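Local coordinates for protein angiotensin-converting enzyme (Anopheles gambiae, PDB 6S1Y) that probably cleaves peptides as a zinc-dependent metallopeptidase of the angiotensin-converting enzyme family, at residues I211-V225 and Y422-Y436. Sequence-based numbering, arbitrary orientation.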
ATOM      1  N   ILE A 211       2.366   5.506 -16.112  1.00 43.59           N
ATOM      2  CA  ILE A 211       0.916   5.419 -16.301  1.00 44.43           C
ATOM      3  C   ILE A 211       0.576   5.326 -17.780  1.00 44.61           C
ATOM      4  O   ILE A 211      -0.309   4.559 -18.176  1.00 42.36           O
ATOM      5  CB  ILE A 211       0.207   6.616 -15.649  1.00 45.25           C
ATOM      6  CG1 ILE A 211      -0.066   6.331 -14.175  1.00 46.04           C
ATOM      7  CG2 ILE A 211      -1.112   6.893 -16.349  1.00 43.66           C
ATOM      8  CD1 ILE A 211      -1.111   5.197 -13.927  1.00 42.10           C
ATOM      9  N   GLU A 212       1.276   6.091 -18.627  1.00 44.56           N
ATOM     10  CA  GLU A 212       0.971   6.049 -20.050  1.00 44.92           C
ATOM     11  C   GLU A 212       1.384   4.729 -20.682  1.00 44.52           C
ATOM     12  O   GLU A 212       0.732   4.277 -21.627  1.00 46.04           O
ATOM     13  CB  GLU A 212       1.641   7.223 -20.777  1.00 49.05           C
ATOM     14  CG  GLU A 212       1.277   7.312 -22.270  1.00 54.46           C
ATOM     15  CD  GLU A 212      -0.240   7.305 -22.538  1.00 56.71           C
ATOM     16  OE1 GLU A 212      -1.042   7.798 -21.689  1.00 56.39           O
ATOM     17  OE2 GLU A 212      -0.620   6.779 -23.605  1.00 56.91           O
ATOM     18  N   GLN A 213       2.448   4.089 -20.183  1.00 43.96           N
ATOM     19  CA  GLN A 213       2.839   2.789 -20.730  1.00 44.07           C
ATOM     20  C   GLN A 213       1.892   1.688 -20.282  1.00 42.90           C
ATOM     21  O   GLN A 213       1.657   0.733 -21.020  1.00 42.27           O
ATOM     22  CB  GLN A 213       4.255   2.417 -20.303  1.00 44.83           C
ATOM     23  CG  GLN A 213       5.341   3.365 -20.771  1.00 47.35           C
ATOM     24  CD  GLN A 213       6.684   2.966 -20.215  1.00 49.69           C
ATOM     25  OE1 GLN A 213       7.300   2.016 -20.693  1.00 57.25           O
ATOM     26  NE2 GLN A 213       7.127   3.650 -19.171  1.00 47.82           N
ATOM     27  N   ILE A 214       1.378   1.792 -19.055  1.00 44.90           N
ATOM     28  CA  ILE A 214       0.397   0.852 -18.517  1.00 44.87           C
ATOM     29  C   ILE A 214      -0.970   0.994 -19.195  1.00 42.70           C
ATOM     30  O   ILE A 214      -1.679  -0.001 -19.389  1.00 41.58           O
ATOM     31  CB  ILE A 214       0.333   1.110 -16.999  1.00 46.14           C
ATOM     32  CG1 ILE A 214       1.625   0.606 -16.350  1.00 46.65           C
ATOM     33  CG2 ILE A 214      -0.890   0.507 -16.348  1.00 46.68           C
ATOM     34  CD1 ILE A 214       1.979  -0.768 -16.741  1.00 45.16           C
ATOM     35  N   ARG A 215      -1.342   2.209 -19.593  1.00 42.01           N
ATOM     36  CA  ARG A 215      -2.719   2.493 -19.992  1.00 44.04           C
ATOM     37  C   ARG A 215      -3.268   1.542 -21.050  1.00 42.46           C
ATOM     38  O   ARG A 215      -4.397   1.058 -20.875  1.00 42.00           O
ATOM     39  CB  ARG A 215      -2.816   3.955 -20.463  1.00 42.89           C
ATOM     40  CG  ARG A 215      -4.221   4.398 -20.847  1.00 47.56           C
ATOM     41  CD  ARG A 215      -4.251   5.757 -21.616  1.00 49.41           C
ATOM     42  NE  ARG A 215      -3.320   5.743 -22.744  1.00 52.76           N
ATOM     43  CZ  ARG A 215      -3.547   5.098 -23.894  1.00 51.89           C
ATOM     44  NH1 ARG A 215      -2.635   5.119 -24.854  1.00 51.69           N
ATOM     45  NH2 ARG A 215      -4.675   4.429 -24.078  1.00 50.77           N
ATOM     46  N   PRO A 216      -2.560   1.214 -22.133  1.00 41.63           N
ATOM     47  CA  PRO A 216      -3.196   0.361 -23.147  1.00 43.70           C
ATOM     48  C   PRO A 216      -3.547  -1.000 -22.595  1.00 41.77           C
ATOM     49  O   PRO A 216      -4.597  -1.573 -22.923  1.00 40.00           O
ATOM     50  CB  PRO A 216      -2.143   0.281 -24.271  1.00 44.30           C
ATOM     51  CG  PRO A 216      -1.243   1.451 -24.037  1.00 45.28           C
ATOM     52  CD  PRO A 216      -1.198   1.601 -22.527  1.00 43.83           C
ATOM     53  N   LEU A 217      -2.678  -1.541 -21.748  1.00 41.86           N
ATOM     54  CA  LEU A 217      -2.958  -2.832 -21.133  1.00 41.28           C
ATOM     55  C   LEU A 217      -4.115  -2.703 -20.152  1.00 38.43           C
ATOM     56  O   LEU A 217      -5.071  -3.488 -20.188  1.00 35.95           O
ATOM     57  CB  LEU A 217      -1.673  -3.362 -20.472  1.00 44.62           C
ATOM     58  CG  LEU A 217      -0.477  -3.254 -21.469  1.00 49.39           C
ATOM     59  CD1 LEU A 217       0.231  -1.875 -21.520  1.00 43.48           C
ATOM     60  CD2 LEU A 217       0.575  -4.341 -21.248  1.00 54.68           C
ATOM     61  N   TYR A 218      -4.069  -1.681 -19.291  1.00 38.67           N
ATOM     62  CA  TYR A 218      -5.164  -1.489 -18.358  1.00 36.70           C
ATOM     63  C   TYR A 218      -6.496  -1.310 -19.092  1.00 36.99           C
ATOM     64  O   TYR A 218      -7.535  -1.805 -18.641  1.00 35.63           O
ATOM     65  CB  TYR A 218      -4.893  -0.298 -17.456  1.00 36.57           C
ATOM     66  CG  TYR A 218      -6.093  -0.025 -16.561  1.00 37.21           C
ATOM     67  CD1 TYR A 218      -6.373  -0.858 -15.503  1.00 35.45           C
ATOM     68  CD2 TYR A 218      -6.966   1.044 -16.809  1.00 36.03           C
ATOM     69  CE1 TYR A 218      -7.461  -0.664 -14.699  1.00 36.23           C
ATOM     70  CE2 TYR A 218      -8.070   1.263 -15.985  1.00 36.34           C
ATOM     71  CZ  TYR A 218      -8.303   0.389 -14.921  1.00 36.87           C
ATOM     72  OH  TYR A 218      -9.377   0.547 -14.081  1.00 36.30           O
ATOM     73  N   GLU A 219      -6.499  -0.623 -20.241  1.00 36.39           N
ATOM     74  CA  GLU A 219      -7.785  -0.389 -20.900  1.00 37.28           C
ATOM     75  C   GLU A 219      -8.324  -1.667 -21.538  1.00 36.27           C
ATOM     76  O   GLU A 219      -9.541  -1.890 -21.533  1.00 36.62           O
ATOM     77  CB  GLU A 219      -7.666   0.766 -21.910  1.00 38.88           C
ATOM     78  CG  GLU A 219      -7.442   2.108 -21.159  1.00 42.99           C
ATOM     79  CD  GLU A 219      -7.411   3.366 -22.041  1.00 45.23           C
ATOM     80  OE1 GLU A 219      -7.688   4.434 -21.464  1.00 42.66           O
ATOM     81  OE2 GLU A 219      -7.098   3.291 -23.259  1.00 45.03           O
ATOM     82  N   GLN A 220      -7.462  -2.535 -22.058  1.00 34.17           N
ATOM     83  CA  GLN A 220      -7.942  -3.822 -22.531  1.00 35.24           C
ATOM     84  C   GLN A 220      -8.535  -4.650 -21.394  1.00 34.25           C
ATOM     85  O   GLN A 220      -9.570  -5.294 -21.567  1.00 34.16           O
ATOM     86  CB  GLN A 220      -6.807  -4.582 -23.224  1.00 37.29           C
ATOM     87  CG  GLN A 220      -6.312  -3.911 -24.511  1.00 38.08           C
ATOM     88  CD  GLN A 220      -7.393  -3.840 -25.571  1.00 38.57           C
ATOM     89  OE1 GLN A 220      -8.106  -4.812 -25.808  1.00 38.30           O
ATOM     90  NE2 GLN A 220      -7.520  -2.678 -26.207  1.00 37.54           N
ATOM     91  N   LEU A 221      -7.910  -4.644 -20.218  1.00 36.87           N
ATOM     92  CA  LEU A 221      -8.403  -5.470 -19.112  1.00 33.04           C
ATOM     93  C   LEU A 221      -9.712  -4.920 -18.583  1.00 33.69           C
ATOM     94  O   LEU A 221     -10.682  -5.662 -18.390  1.00 31.76           O
ATOM     95  CB  LEU A 221      -7.371  -5.512 -17.991  1.00 33.65           C
ATOM     96  CG  LEU A 221      -7.730  -6.393 -16.798  1.00 36.26           C
ATOM     97  CD1 LEU A 221      -7.955  -7.859 -17.241  1.00 34.40           C
ATOM     98  CD2 LEU A 221      -6.619  -6.333 -15.725  1.00 37.13           C
ATOM     99  N   HIS A 222      -9.737  -3.606 -18.302  1.00 34.90           N
ATOM    100  CA  HIS A 222     -10.972  -2.907 -17.982  1.00 33.51           C
ATOM    101  C   HIS A 222     -12.090  -3.265 -18.945  1.00 32.90           C
ATOM    102  O   HIS A 222     -13.234  -3.475 -18.530  1.00 33.60           O
ATOM    103  CB  HIS A 222     -10.707  -1.403 -18.025  1.00 33.65           C
ATOM    104  CG  HIS A 222     -11.926  -0.561 -17.863  1.00 33.21           C
ATOM    105  ND1 HIS A 222     -12.875  -0.437 -18.851  1.00 31.15           N
ATOM    106  CD2 HIS A 222     -12.349   0.200 -16.828  1.00 34.26           C
ATOM    107  CE1 HIS A 222     -13.843   0.348 -18.423  1.00 32.92           C
ATOM    108  NE2 HIS A 222     -13.544   0.754 -17.202  1.00 34.18           N
ATOM    109  N   ALA A 223     -11.787  -3.334 -20.238  1.00 33.85           N
ATOM    110  CA  ALA A 223     -12.840  -3.602 -21.220  1.00 33.87           C
ATOM    111  C   ALA A 223     -13.374  -5.023 -21.092  1.00 32.15           C
ATOM    112  O   ALA A 223     -14.569  -5.265 -21.263  1.00 32.18           O
ATOM    113  CB  ALA A 223     -12.305  -3.358 -22.623  1.00 33.95           C
ATOM    114  N   TYR A 224     -12.503  -5.985 -20.800  1.00 34.30           N
ATOM    115  CA  TYR A 224     -12.970  -7.361 -20.632  1.00 33.93           C
ATOM    116  C   TYR A 224     -13.818  -7.501 -19.375  1.00 31.55           C
ATOM    117  O   TYR A 224     -14.904  -8.083 -19.408  1.00 33.46           O
ATOM    118  CB  TYR A 224     -11.781  -8.314 -20.595  1.00 35.31           C
ATOM    119  CG  TYR A 224     -12.205  -9.772 -20.606  1.00 33.83           C
ATOM    120  CD1 TYR A 224     -12.510 -10.401 -21.797  1.00 33.31           C
ATOM    121  CD2 TYR A 224     -12.358 -10.488 -19.423  1.00 34.85           C
ATOM    122  CE1 TYR A 224     -12.932 -11.714 -21.829  1.00 37.17           C
ATOM    123  CE2 TYR A 224     -12.762 -11.834 -19.440  1.00 36.05           C
ATOM    124  CZ  TYR A 224     -13.051 -12.436 -20.644  1.00 37.38           C
ATOM    125  OH  TYR A 224     -13.459 -13.736 -20.687  1.00 37.10           O
ATOM    126  N   VAL A 225     -13.357  -6.941 -18.260  1.00 31.29           N
ATOM    127  CA  VAL A 225     -14.128  -7.016 -17.017  1.00 31.30           C
ATOM    128  C   VAL A 225     -15.505  -6.405 -17.216  1.00 32.16           C
ATOM    129  O   VAL A 225     -16.527  -6.988 -16.829  1.00 35.70           O
ATOM    130  CB  VAL A 225     -13.366  -6.323 -15.868  1.00 30.90           C
ATOM    131  CG1 VAL A 225     -14.215  -6.233 -14.603  1.00 32.62           C
ATOM    132  CG2 VAL A 225     -12.074  -7.070 -15.576  1.00 32.67           C
ATOM    133  N   TYR A 422      -5.051 -13.775 -15.947  1.00 38.46           N
ATOM    134  CA  TYR A 422      -6.187 -12.898 -15.700  1.00 37.67           C
ATOM    135  C   TYR A 422      -6.279 -12.539 -14.229  1.00 35.90           C
ATOM    136  O   TYR A 422      -6.333 -11.358 -13.869  1.00 35.55           O
ATOM    137  CB  TYR A 422      -7.464 -13.582 -16.163  1.00 36.44           C
ATOM    138  CG  TYR A 422      -8.698 -12.776 -15.954  1.00 36.62           C
ATOM    139  CD1 TYR A 422      -8.966 -11.654 -16.764  1.00 37.33           C
ATOM    140  CD2 TYR A 422      -9.611 -13.103 -14.950  1.00 35.09           C
ATOM    141  CE1 TYR A 422     -10.109 -10.893 -16.578  1.00 35.45           C
ATOM    142  CE2 TYR A 422     -10.772 -12.358 -14.768  1.00 35.61           C
ATOM    143  CZ  TYR A 422     -11.009 -11.248 -15.583  1.00 36.30           C
ATOM    144  OH  TYR A 422     -12.134 -10.491 -15.415  1.00 36.50           O
ATOM    145  N   ARG A 423      -6.297 -13.545 -13.360  1.00 38.15           N
ATOM    146  CA  ARG A 423      -6.315 -13.271 -11.935  1.00 37.93           C
ATOM    147  C   ARG A 423      -5.212 -12.289 -11.559  1.00 37.35           C
ATOM    148  O   ARG A 423      -5.458 -11.311 -10.842  1.00 34.98           O
ATOM    149  CB  ARG A 423      -6.165 -14.569 -11.134  1.00 36.80           C
ATOM    150  CG  ARG A 423      -6.018 -14.302  -9.618  1.00 39.37           C
ATOM    151  CD  ARG A 423      -6.105 -15.561  -8.771  1.00 40.27           C
ATOM    152  NE  ARG A 423      -7.489 -16.008  -8.658  1.00 42.51           N
ATOM    153  CZ  ARG A 423      -8.362 -15.518  -7.781  1.00 41.80           C
ATOM    154  NH1 ARG A 423      -7.993 -14.583  -6.917  1.00 39.01           N
ATOM    155  NH2 ARG A 423      -9.606 -15.979  -7.764  1.00 43.70           N
ATOM    156  N   ALA A 424      -3.979 -12.531 -12.037  1.00 35.46           N
ATOM    157  CA  ALA A 424      -2.903 -11.608 -11.686  1.00 38.43           C
ATOM    158  C   ALA A 424      -3.228 -10.181 -12.155  1.00 38.34           C
ATOM    159  O   ALA A 424      -3.010  -9.216 -11.419  1.00 36.96           O
ATOM    160  CB  ALA A 424      -1.568 -12.084 -12.270  1.00 39.51           C
ATOM    161  N   GLY A 425      -3.750 -10.033 -13.377  1.00 37.10           N
ATOM    162  CA  GLY A 425      -4.070  -8.702 -13.878  1.00 36.92           C
ATOM    163  C   GLY A 425      -5.090  -7.974 -13.022  1.00 36.86           C
ATOM    164  O   GLY A 425      -4.928  -6.781 -12.718  1.00 34.82           O
ATOM    165  N   VAL A 426      -6.156  -8.670 -12.623  1.00 34.63           N
ATOM    166  CA  VAL A 426      -7.204  -7.980 -11.891  1.00 36.96           C
ATOM    167  C   VAL A 426      -6.807  -7.776 -10.441  1.00 37.29           C
ATOM    168  O   VAL A 426      -7.421  -6.966  -9.742  1.00 38.15           O
ATOM    169  CB  VAL A 426      -8.557  -8.714 -11.985  1.00 36.87           C
ATOM    170  CG1 VAL A 426      -9.062  -8.682 -13.413  1.00 36.59           C
ATOM    171  CG2 VAL A 426      -8.467 -10.154 -11.499  1.00 37.09           C
ATOM    172  N   THR A 427      -5.793  -8.499  -9.972  1.00 39.15           N
ATOM    173  CA  THR A 427      -5.297  -8.343  -8.613  1.00 38.87           C
ATOM    174  C   THR A 427      -4.326  -7.181  -8.527  1.00 38.26           C
ATOM    175  O   THR A 427      -4.405  -6.373  -7.605  1.00 41.62           O
ATOM    176  CB  THR A 427      -4.594  -9.628  -8.134  1.00 40.69           C
ATOM    177  OG1 THR A 427      -5.502 -10.735  -8.180  1.00 39.85           O
ATOM    178  CG2 THR A 427      -4.059  -9.444  -6.714  1.00 40.50           C
ATOM    179  N   LYS A 428      -3.396  -7.095  -9.481  1.00 36.85           N
ATOM    180  CA  LYS A 428      -2.260  -6.182  -9.393  1.00 40.11           C
ATOM    181  C   LYS A 428      -2.236  -5.100 -10.459  1.00 40.02           C
ATOM    182  O   LYS A 428      -1.922  -3.956 -10.147  1.00 39.30           O
ATOM    183  CB  LYS A 428      -0.929  -6.968  -9.454  1.00 42.10           C
ATOM    184  CG  LYS A 428      -0.870  -8.119  -8.416  1.00 46.47           C
ATOM    185  CD  LYS A 428       0.538  -8.520  -8.037  1.00 47.61           C
ATOM    186  CE  LYS A 428       1.242  -7.427  -7.204  1.00 51.71           C
ATOM    187  NZ  LYS A 428       0.917  -7.385  -5.737  1.00 53.00           N
ATOM    188  N   LEU A 429      -2.545  -5.409 -11.717  1.00 39.12           N
ATOM    189  CA  LEU A 429      -2.361  -4.379 -12.728  1.00 38.66           C
ATOM    190  C   LEU A 429      -3.326  -3.221 -12.514  1.00 38.84           C
ATOM    191  O   LEU A 429      -2.940  -2.062 -12.665  1.00 39.72           O
ATOM    192  CB  LEU A 429      -2.513  -4.961 -14.127  1.00 39.23           C
ATOM    193  CG  LEU A 429      -2.276  -3.906 -15.198  1.00 41.55           C
ATOM    194  CD1 LEU A 429      -0.813  -3.511 -15.241  1.00 43.69           C
ATOM    195  CD2 LEU A 429      -2.717  -4.418 -16.535  1.00 46.42           C
ATOM    196  N   VAL A 430      -4.587  -3.506 -12.156  1.00 38.45           N
ATOM    197  CA  VAL A 430      -5.575  -2.445 -12.033  1.00 38.93           C
ATOM    198  C   VAL A 430      -5.263  -1.473 -10.899  1.00 37.94           C
ATOM    199  O   VAL A 430      -5.846  -0.376 -10.835  1.00 37.74           O
ATOM    200  CB  VAL A 430      -6.989  -3.025 -11.824  1.00 37.87           C
ATOM    201  CG1 VAL A 430      -7.339  -4.003 -12.936  1.00 36.45           C
ATOM    202  CG2 VAL A 430      -7.096  -3.685 -10.491  1.00 38.13           C
ATOM    203  N   PHE A 431      -4.375  -1.846  -9.986  1.00 38.86           N
ATOM    204  CA  PHE A 431      -4.096  -1.014  -8.809  1.00 39.27           C
ATOM    205  C   PHE A 431      -3.250   0.207  -9.169  1.00 37.55           C
ATOM    206  O   PHE A 431      -3.365   1.259  -8.524  1.00 38.63           O
ATOM    207  CB  PHE A 431      -3.432  -1.905  -7.745  1.00 39.36           C
ATOM    208  CG  PHE A 431      -2.940  -1.164  -6.543  1.00 39.15           C
ATOM    209  CD1 PHE A 431      -3.796  -0.842  -5.513  1.00 40.94           C
ATOM    210  CD2 PHE A 431      -1.609  -0.834  -6.427  1.00 40.77           C
ATOM    211  CE1 PHE A 431      -3.347  -0.159  -4.415  1.00 40.43           C
ATOM    212  CE2 PHE A 431      -1.152  -0.134  -5.328  1.00 40.57           C
ATOM    213  CZ  PHE A 431      -2.028   0.200  -4.330  1.00 41.98           C
ATOM    214  N   LEU A 432      -2.427   0.118 -10.193  1.00 36.09           N
ATOM    215  CA  LEU A 432      -1.537   1.237 -10.511  1.00 38.58           C
ATOM    216  C   LEU A 432      -2.281   2.514 -10.856  1.00 37.65           C
ATOM    217  O   LEU A 432      -1.989   3.556 -10.240  1.00 38.22           O
ATOM    218  CB  LEU A 432      -0.579   0.817 -11.632  1.00 39.21           C
ATOM    219  CG  LEU A 432       0.461  -0.164 -11.079  1.00 42.08           C
ATOM    220  CD1 LEU A 432       0.710  -1.284 -12.009  1.00 43.15           C
ATOM    221  CD2 LEU A 432       1.763   0.557 -10.794  1.00 43.72           C
ATOM    222  N   PRO A 433      -3.249   2.520 -11.773  1.00 36.88           N
ATOM    223  CA  PRO A 433      -4.031   3.747 -11.968  1.00 36.69           C
ATOM    224  C   PRO A 433      -4.704   4.225 -10.699  1.00 37.95           C
ATOM    225  O   PRO A 433      -4.783   5.437 -10.465  1.00 40.46           O
ATOM    226  CB  PRO A 433      -5.054   3.350 -13.046  1.00 38.20           C
ATOM    227  CG  PRO A 433      -4.425   2.110 -13.727  1.00 39.33           C
ATOM    228  CD  PRO A 433      -3.674   1.421 -12.653  1.00 36.63           C
ATOM    229  N   PHE A 434      -5.213   3.318  -9.874  1.00 36.14           N
ATOM    230  CA  PHE A 434      -5.801   3.740  -8.613  1.00 37.07           C
ATOM    231  C   PHE A 434      -4.778   4.470  -7.757  1.00 37.59           C
ATOM    232  O   PHE A 434      -5.035   5.575  -7.279  1.00 38.10           O
ATOM    233  CB  PHE A 434      -6.342   2.535  -7.851  1.00 38.21           C
ATOM    234  CG  PHE A 434      -6.830   2.870  -6.470  1.00 38.76           C
ATOM    235  CD1 PHE A 434      -8.127   3.333  -6.272  1.00 39.27           C
ATOM    236  CD2 PHE A 434      -6.007   2.716  -5.380  1.00 39.34           C
ATOM    237  CE1 PHE A 434      -8.584   3.624  -5.009  1.00 39.45           C
ATOM    238  CE2 PHE A 434      -6.454   3.012  -4.114  1.00 40.41           C
ATOM    239  CZ  PHE A 434      -7.744   3.465  -3.926  1.00 39.95           C
ATOM    240  N   ALA A 435      -3.626   3.836  -7.503  1.00 39.68           N
ATOM    241  CA  ALA A 435      -2.621   4.432  -6.621  1.00 39.39           C
ATOM    242  C   ALA A 435      -2.183   5.788  -7.156  1.00 39.60           C
ATOM    243  O   ALA A 435      -2.044   6.747  -6.394  1.00 41.21           O
ATOM    244  CB  ALA A 435      -1.427   3.489  -6.479  1.00 38.32           C
ATOM    245  N   TYR A 436      -2.012   5.893  -8.478  1.00 39.84           N
ATOM    246  CA  TYR A 436      -1.656   7.159  -9.109  1.00 42.84           C
ATOM    247  C   TYR A 436      -2.663   8.261  -8.781  1.00 40.84           C
ATOM    248  O   TYR A 436      -2.275   9.372  -8.407  1.00 39.43           O
ATOM    249  CB  TYR A 436      -1.563   6.964 -10.628  1.00 40.97           C
ATOM    250  CG  TYR A 436      -1.268   8.210 -11.437  1.00 45.98           C
ATOM    251  CD1 TYR A 436      -0.020   8.827 -11.387  1.00 46.78           C
ATOM    252  CD2 TYR A 436      -2.226   8.747 -12.302  1.00 45.50           C
ATOM    253  CE1 TYR A 436       0.245   9.959 -12.164  1.00 48.69           C
ATOM    254  CE2 TYR A 436      -1.966   9.856 -13.064  1.00 46.51           C
ATOM    255  CZ  TYR A 436      -0.736  10.470 -12.991  1.00 48.66           C
ATOM    256  OH  TYR A 436      -0.491  11.590 -13.774  1.00 50.28           O
TER
HETATM  257  O   HOH W   1      -8.037   1.096 -11.595  1.00 34.65           O
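Tyr218 OH and Val430 O are joined by one water, which donates to both, at 2.9 Å from Tyr218 OH and 2.7 Å from Val430 O; the hydroxyl also bonds to the carbonyl of Ser467. No direct hydrogen bond crosses between 211-225 and 422-436, and this water supplies a polar link in an otherwise mainly apolar interface. The Tyr218 ring is sandwiched: Pro433 CG sits over the centre of one face, 3.9 Å from the ring centroid, His222 CB lies toward the rim of the other, and Val430 CB comes in at the edge. With CG anti to the backbone N (chi1 175°), the ring swings out from its helix, bringing Tyr218 CE1 to 3.7 Å from Val430 CA.

Next along, Leu221 sets CD2 against the backbone of Gly425, 3.5 Å from Gly425 O, while its CD1 meets Tyr422 CE1. Tyr224 and Tyr422 meet obliquely, planes at 76°, and Val225 CG2 rests 3.4 Å from Tyr422 OH, a hydroxyl bonded to Thr264.

At the other end, Ile211 lays CG1 over one face of Tyr436, shifted toward the CG side of the rim, a CH-pi contact 3.7 Å from the centroid; Asp208 holds that tyrosine's OH. Mid-interface, the side chains of Leu429 and Ile214 slide past each other in opposite directions, Leu429 CD1 meeting Ile214 CG2.

Helix 203-233 thus lies across the break between helices 414-429 and 431-447, where Phe431 turns away to touch the bound glutamyl ligand. Helices 570-575 and 577-590 pack on Leu217, and helix 495-514 meets Ile211 and Leu432.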